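Local atomic coordinates of aminopeptidase-like protein (Chaetomium thermophilum, PDB entry 5JM6), a protein that probably acts as a zinc-dependent aminopeptidase of the M18 family and assembles as a dodecamer. Residues G109-Y121 and R323-D337. Numbering follows the deposited sequence.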
loop_
_atom_site.group_PDB
_atom_site.type_symbol
_atom_site.label_atom_id
_atom_site.label_comp_id
_atom_site.label_asym_id
_atom_site.label_seq_id
_atom_site.Cartn_x
_atom_site.Cartn_y
_atom_site.Cartn_z
ATOM N N GLY A 109 45.712 16.529 -25.123
ATOM C CA GLY A 109 46.588 16.038 -24.074
ATOM C C GLY A 109 45.967 14.918 -23.252
ATOM O O GLY A 109 46.553 14.481 -22.263
ATOM N N SER A 110 44.724 14.559 -23.570
ATOM C CA SER A 110 44.045 13.410 -22.971
ATOM C C SER A 110 43.803 12.188 -23.877
ATOM O O SER A 110 43.281 11.174 -23.415
ATOM C CB SER A 110 42.714 13.872 -22.385
ATOM O OG SER A 110 41.894 14.439 -23.387
ATOM N N SER A 111 44.145 12.289 -25.159
ATOM C CA SER A 111 43.974 11.173 -26.090
ATOM C C SER A 111 45.256 10.957 -26.871
ATOM O O SER A 111 45.892 11.917 -27.299
ATOM C CB SER A 111 42.812 11.416 -27.056
ATOM O OG SER A 111 41.603 10.882 -26.552
ATOM N N ILE A 112 45.639 9.701 -27.057
ATOM C CA ILE A 112 46.884 9.415 -27.749
ATOM C C ILE A 112 46.798 8.149 -28.598
ATOM O O ILE A 112 46.202 7.147 -28.197
ATOM C CB ILE A 112 48.058 9.309 -26.745
ATOM C CG1 ILE A 112 49.385 9.106 -27.478
ATOM C CG2 ILE A 112 47.811 8.205 -25.723
ATOM C CD1 ILE A 112 50.584 9.148 -26.569
ATOM N N ILE A 113 47.387 8.223 -29.787
ATOM C CA ILE A 113 47.472 7.095 -30.703
ATOM C C ILE A 113 48.929 6.867 -31.078
ATOM O O ILE A 113 49.567 7.749 -31.645
ATOM C CB ILE A 113 46.646 7.335 -31.980
ATOM C CG1 ILE A 113 45.159 7.445 -31.645
ATOM C CG2 ILE A 113 46.893 6.230 -32.999
ATOM C CD1 ILE A 113 44.314 7.921 -32.803
ATOM N N ALA A 114 49.451 5.689 -30.754
ATOM C CA ALA A 114 50.832 5.346 -31.078
ATOM C C ALA A 114 50.875 4.141 -32.006
ATOM O O ALA A 114 50.077 3.214 -31.863
ATOM C CB ALA A 114 51.624 5.071 -29.811
ATOM N N PHE A 115 51.801 4.151 -32.958
ATOM C CA PHE A 115 51.893 3.055 -33.912
ATOM C C PHE A 115 53.297 2.862 -34.473
ATOM O O PHE A 115 54.106 3.792 -34.496
ATOM C CB PHE A 115 50.899 3.266 -35.063
ATOM C CG PHE A 115 51.146 4.514 -35.867
ATOM C CD1 PHE A 115 50.676 5.743 -35.432
ATOM C CD2 PHE A 115 51.835 4.454 -37.069
ATOM C CE1 PHE A 115 50.898 6.890 -36.173
ATOM C CE2 PHE A 115 52.060 5.599 -37.816
ATOM C CZ PHE A 115 51.592 6.817 -37.365
ATOM N N THR A 116 53.577 1.637 -34.910
ATOM C CA THR A 116 54.808 1.325 -35.623
ATOM C C THR A 116 54.476 0.793 -37.009
ATOM O O THR A 116 53.543 0.007 -37.178
ATOM C CB THR A 116 55.666 0.280 -34.886
ATOM O OG1 THR A 116 55.064 -1.014 -35.014
ATOM C CG2 THR A 116 55.803 0.637 -33.418
ATOM N N VAL A 117 55.249 1.227 -37.995
ATOM C CA VAL A 117 55.058 0.803 -39.374
ATOM C C VAL A 117 56.036 -0.319 -39.700
ATOM O O VAL A 117 57.244 -0.137 -39.582
ATOM C CB VAL A 117 55.266 1.975 -40.350
ATOM C CG1 VAL A 117 54.857 1.579 -41.759
ATOM C CG2 VAL A 117 54.492 3.201 -39.880
ATOM N N GLY A 118 55.521 -1.479 -40.093
ATOM C CA GLY A 118 56.377 -2.602 -40.433
ATOM C C GLY A 118 57.308 -2.279 -41.587
ATOM O O GLY A 118 56.967 -1.481 -42.458
ATOM N N GLN A 119 58.490 -2.889 -41.597
ATOM C CA GLN A 119 59.474 -2.630 -42.646
ATOM C C GLN A 119 59.020 -3.152 -44.003
ATOM O O GLN A 119 59.497 -2.697 -45.042
ATOM C CB GLN A 119 60.821 -3.260 -42.295
ATOM C CG GLN A 119 61.470 -2.719 -41.043
ATOM C CD GLN A 119 62.675 -3.539 -40.633
ATOM O OE1 GLN A 119 63.523 -3.875 -41.461
ATOM N NE2 GLN A 119 62.747 -3.884 -39.353
ATOM N N ALA A 120 58.119 -4.126 -43.985
ATOM C CA ALA A 120 57.578 -4.709 -45.208
ATOM C C ALA A 120 56.260 -4.053 -45.613
ATOM O O ALA A 120 55.571 -4.539 -46.509
ATOM C CB ALA A 120 57.399 -6.209 -45.048
ATOM N N TYR A 121 55.890 -2.980 -44.921
ATOM C CA TYR A 121 54.624 -2.306 -45.193
ATOM C C TYR A 121 54.538 -1.712 -46.598
ATOM O O TYR A 121 55.513 -1.172 -47.125
ATOM C CB TYR A 121 54.370 -1.198 -44.170
ATOM C CG TYR A 121 53.065 -0.479 -44.412
ATOM C CD1 TYR A 121 51.859 -1.056 -44.040
ATOM C CD2 TYR A 121 53.035 0.766 -45.028
ATOM C CE1 TYR A 121 50.660 -0.413 -44.266
ATOM C CE2 TYR A 121 51.840 1.418 -45.260
ATOM C CZ TYR A 121 50.655 0.823 -44.875
ATOM O OH TYR A 121 49.461 1.465 -45.101
ATOM N N ARG A 323 59.683 -5.798 -33.939
ATOM C CA ARG A 323 59.758 -5.275 -35.294
ATOM C C ARG A 323 60.616 -6.224 -36.113
ATOM O O ARG A 323 61.830 -6.046 -36.213
ATOM C CB ARG A 323 60.359 -3.867 -35.319
ATOM C CG ARG A 323 59.691 -2.855 -34.404
ATOM C CD ARG A 323 60.104 -1.449 -34.806
ATOM N NE ARG A 323 61.555 -1.333 -34.924
ATOM C CZ ARG A 323 62.178 -0.497 -35.749
ATOM N NH1 ARG A 323 61.478 0.302 -36.539
ATOM N NH2 ARG A 323 63.503 -0.466 -35.788
ATOM N N ALA A 324 59.965 -7.146 -36.806
ATOM C CA ALA A 324 60.675 -8.107 -37.629
ATOM C C ALA A 324 60.845 -7.461 -38.983
ATOM O O ALA A 324 60.028 -6.626 -39.369
ATOM C CB ALA A 324 59.910 -9.423 -37.728
ATOM N N PRO A 325 61.908 -7.822 -39.712
ATOM C CA PRO A 325 62.076 -7.222 -41.039
ATOM C C PRO A 325 60.965 -7.642 -42.000
ATOM O O PRO A 325 60.773 -7.011 -43.038
ATOM C CB PRO A 325 63.437 -7.758 -41.495
ATOM C CG PRO A 325 63.618 -9.026 -40.732
ATOM C CD PRO A 325 62.979 -8.783 -39.396
ATOM N N THR A 326 60.256 -8.710 -41.652
ATOM C CA THR A 326 59.176 -9.243 -42.472
ATOM C C THR A 326 57.770 -8.798 -42.039
ATOM O O THR A 326 56.776 -9.320 -42.546
ATOM C CB THR A 326 59.238 -10.779 -42.509
ATOM O OG1 THR A 326 59.330 -11.288 -41.174
ATOM C CG2 THR A 326 60.466 -11.226 -43.289
ATOM N N ASP A 327 57.679 -7.873 -41.083
ATOM C CA ASP A 327 56.374 -7.373 -40.646
ATOM C C ASP A 327 55.769 -6.440 -41.686
ATOM O O ASP A 327 56.323 -5.384 -41.983
ATOM C CB ASP A 327 56.483 -6.627 -39.314
ATOM C CG ASP A 327 56.593 -7.557 -38.125
ATOM O OD1 ASP A 327 56.107 -8.704 -38.212
ATOM O OD2 ASP A 327 57.156 -7.128 -37.095
ATOM N N GLY A 328 54.604 -6.813 -42.202
ATOM C CA GLY A 328 53.977 -6.050 -43.262
ATOM C C GLY A 328 52.833 -5.176 -42.797
ATOM O O GLY A 328 52.319 -4.367 -43.567
ATOM N N VAL A 329 52.425 -5.328 -41.540
ATOM C CA VAL A 329 51.297 -4.556 -41.047
ATOM C C VAL A 329 51.738 -3.369 -40.205
ATOM O O VAL A 329 52.910 -3.237 -39.852
ATOM C CB VAL A 329 50.350 -5.433 -40.199
ATOM C CG1 VAL A 329 49.913 -6.651 -40.989
ATOM C CG2 VAL A 329 51.026 -5.845 -38.897
ATOM N N ILE A 330 50.768 -2.534 -39.851
ATOM C CA ILE A 330 50.980 -1.446 -38.911
ATOM C C ILE A 330 50.444 -1.902 -37.563
ATOM O O ILE A 330 49.348 -2.456 -37.482
ATOM C CB ILE A 330 50.276 -0.144 -39.361
ATOM C CG1 ILE A 330 50.990 0.462 -40.571
ATOM C CG2 ILE A 330 50.220 0.864 -38.221
ATOM C CD1 ILE A 330 50.298 1.685 -41.141
ATOM N N LYS A 331 51.231 -1.701 -36.512
ATOM C CA LYS A 331 50.812 -2.061 -35.165
ATOM C C LYS A 331 50.474 -0.798 -34.391
ATOM O O LYS A 331 51.323 0.070 -34.218
ATOM C CB LYS A 331 51.901 -2.858 -34.454
ATOM C CG LYS A 331 52.189 -4.192 -35.107
ATOM C CD LYS A 331 53.457 -4.807 -34.559
ATOM C CE LYS A 331 53.857 -6.025 -35.369
ATOM N NZ LYS A 331 54.933 -6.797 -34.697
ATOM N N LEU A 332 49.235 -0.709 -33.921
ATOM C CA LEU A 332 48.696 0.547 -33.418
ATOM C C LEU A 332 47.948 0.376 -32.098
ATOM O O LEU A 332 47.238 -0.609 -31.899
ATOM C CB LEU A 332 47.769 1.164 -34.475
ATOM C CG LEU A 332 47.128 2.543 -34.287
ATOM C CD1 LEU A 332 46.875 3.184 -35.647
ATOM C CD2 LEU A 332 45.827 2.465 -33.492
ATOM N N VAL A 333 48.113 1.345 -31.205
ATOM C CA VAL A 333 47.331 1.403 -29.976
ATOM C C VAL A 333 46.674 2.776 -29.862
ATOM O O VAL A 333 47.334 3.804 -30.025
ATOM C CB VAL A 333 48.191 1.135 -28.725
ATOM C CG1 VAL A 333 47.333 1.193 -27.469
ATOM C CG2 VAL A 333 48.887 -0.214 -28.832
ATOM N N ALA A 334 45.373 2.782 -29.598
ATOM C CA ALA A 334 44.619 4.021 -29.459
ATOM C C ALA A 334 44.005 4.119 -28.069
ATOM O O ALA A 334 43.158 3.306 -27.699
ATOM C CB ALA A 334 43.538 4.109 -30.527
ATOM N N LEU A 335 44.440 5.111 -27.300
ATOM C CA LEU A 335 43.895 5.334 -25.968
ATOM C C LEU A 335 43.038 6.592 -25.966
ATOM O O LEU A 335 43.521 7.687 -26.257
ATOM C CB LEU A 335 45.018 5.442 -24.933
ATOM C CG LEU A 335 45.970 4.244 -24.869
ATOM C CD1 LEU A 335 46.981 4.405 -23.746
ATOM C CD2 LEU A 335 45.192 2.947 -24.717
ATOM N N PHE A 336 41.770 6.431 -25.599
ATOM C CA PHE A 336 40.778 7.491 -25.734
ATOM C C PHE A 336 40.332 8.016 -24.383
ATOM O O PHE A 336 40.499 7.369 -23.353
ATOM C CB PHE A 336 39.541 7.008 -26.497
ATOM C CG PHE A 336 39.819 6.558 -27.896
ATOM C CD1 PHE A 336 39.915 7.474 -28.929
ATOM C CD2 PHE A 336 39.964 5.213 -28.180
ATOM C CE1 PHE A 336 40.165 7.054 -30.220
ATOM C CE2 PHE A 336 40.212 4.788 -29.467
ATOM C CZ PHE A 336 40.313 5.709 -30.488
ATOM N N ASP A 337 39.782 9.220 -24.412
ATOM C CA ASP A 337 39.194 9.854 -23.247
ATOM C C ASP A 337 37.670 9.773 -23.357
ATOM O O ASP A 337 37.134 9.642 -24.460
ATOM C CB ASP A 337 39.666 11.306 -23.136
ATOM C CG ASP A 337 39.141 12.008 -21.896
ATOM O OD1 ASP A 337 38.572 11.336 -21.010
ATOM O OD2 ASP A 337 39.306 13.243 -21.807
#
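Tyr121 lays one ring face over Ile330, whose CD1 stands 4.1 Å from the ring centroid in a CH-pi contact, while Gly328 O lies at the ring edge, 3.4 Å from Tyr121 CD1. With CG opposite the backbone N (chi1 -180°), the ring reaches back over Ile330, where strand 330-336 begins. A serine here would probably uncover the Ile330 methyl and deprive Phe365 of its edge-to-face partner. Farther along the sheet face that carries Ile330, its CG2 lies 4.0 Å from Phe115 CB, both side chains pointing the same way, and the side chains of Ile113 and Leu332 cross at a slant, CG2 of Ile113 3.9 Å from CG of Leu332. On the other face, Thr116 OG1 rests 3.7 Å from Lys331 CB. Lys331 NZ is hydrogen-bonded to Lys322 O and forms salt bridges with Asp327 OD2 and Asp508; Ala324 N binds Asp327 OD2 from the opposite side of the carboxylate plane. Paired backbone bonds join Ile112 to Leu335, Ala114 to Val333 and Thr116 to Lys331, fixing antiparallel strands 111-117 and 330-336 in the large mixed sheet. Helix 353-368 packs on the Ile113-Phe115-Leu332 face and helices 305-320 and 68-81 on the Ala114 face, while strands 102-107 and 127-133 flank the pair in this alpha/beta sandwich.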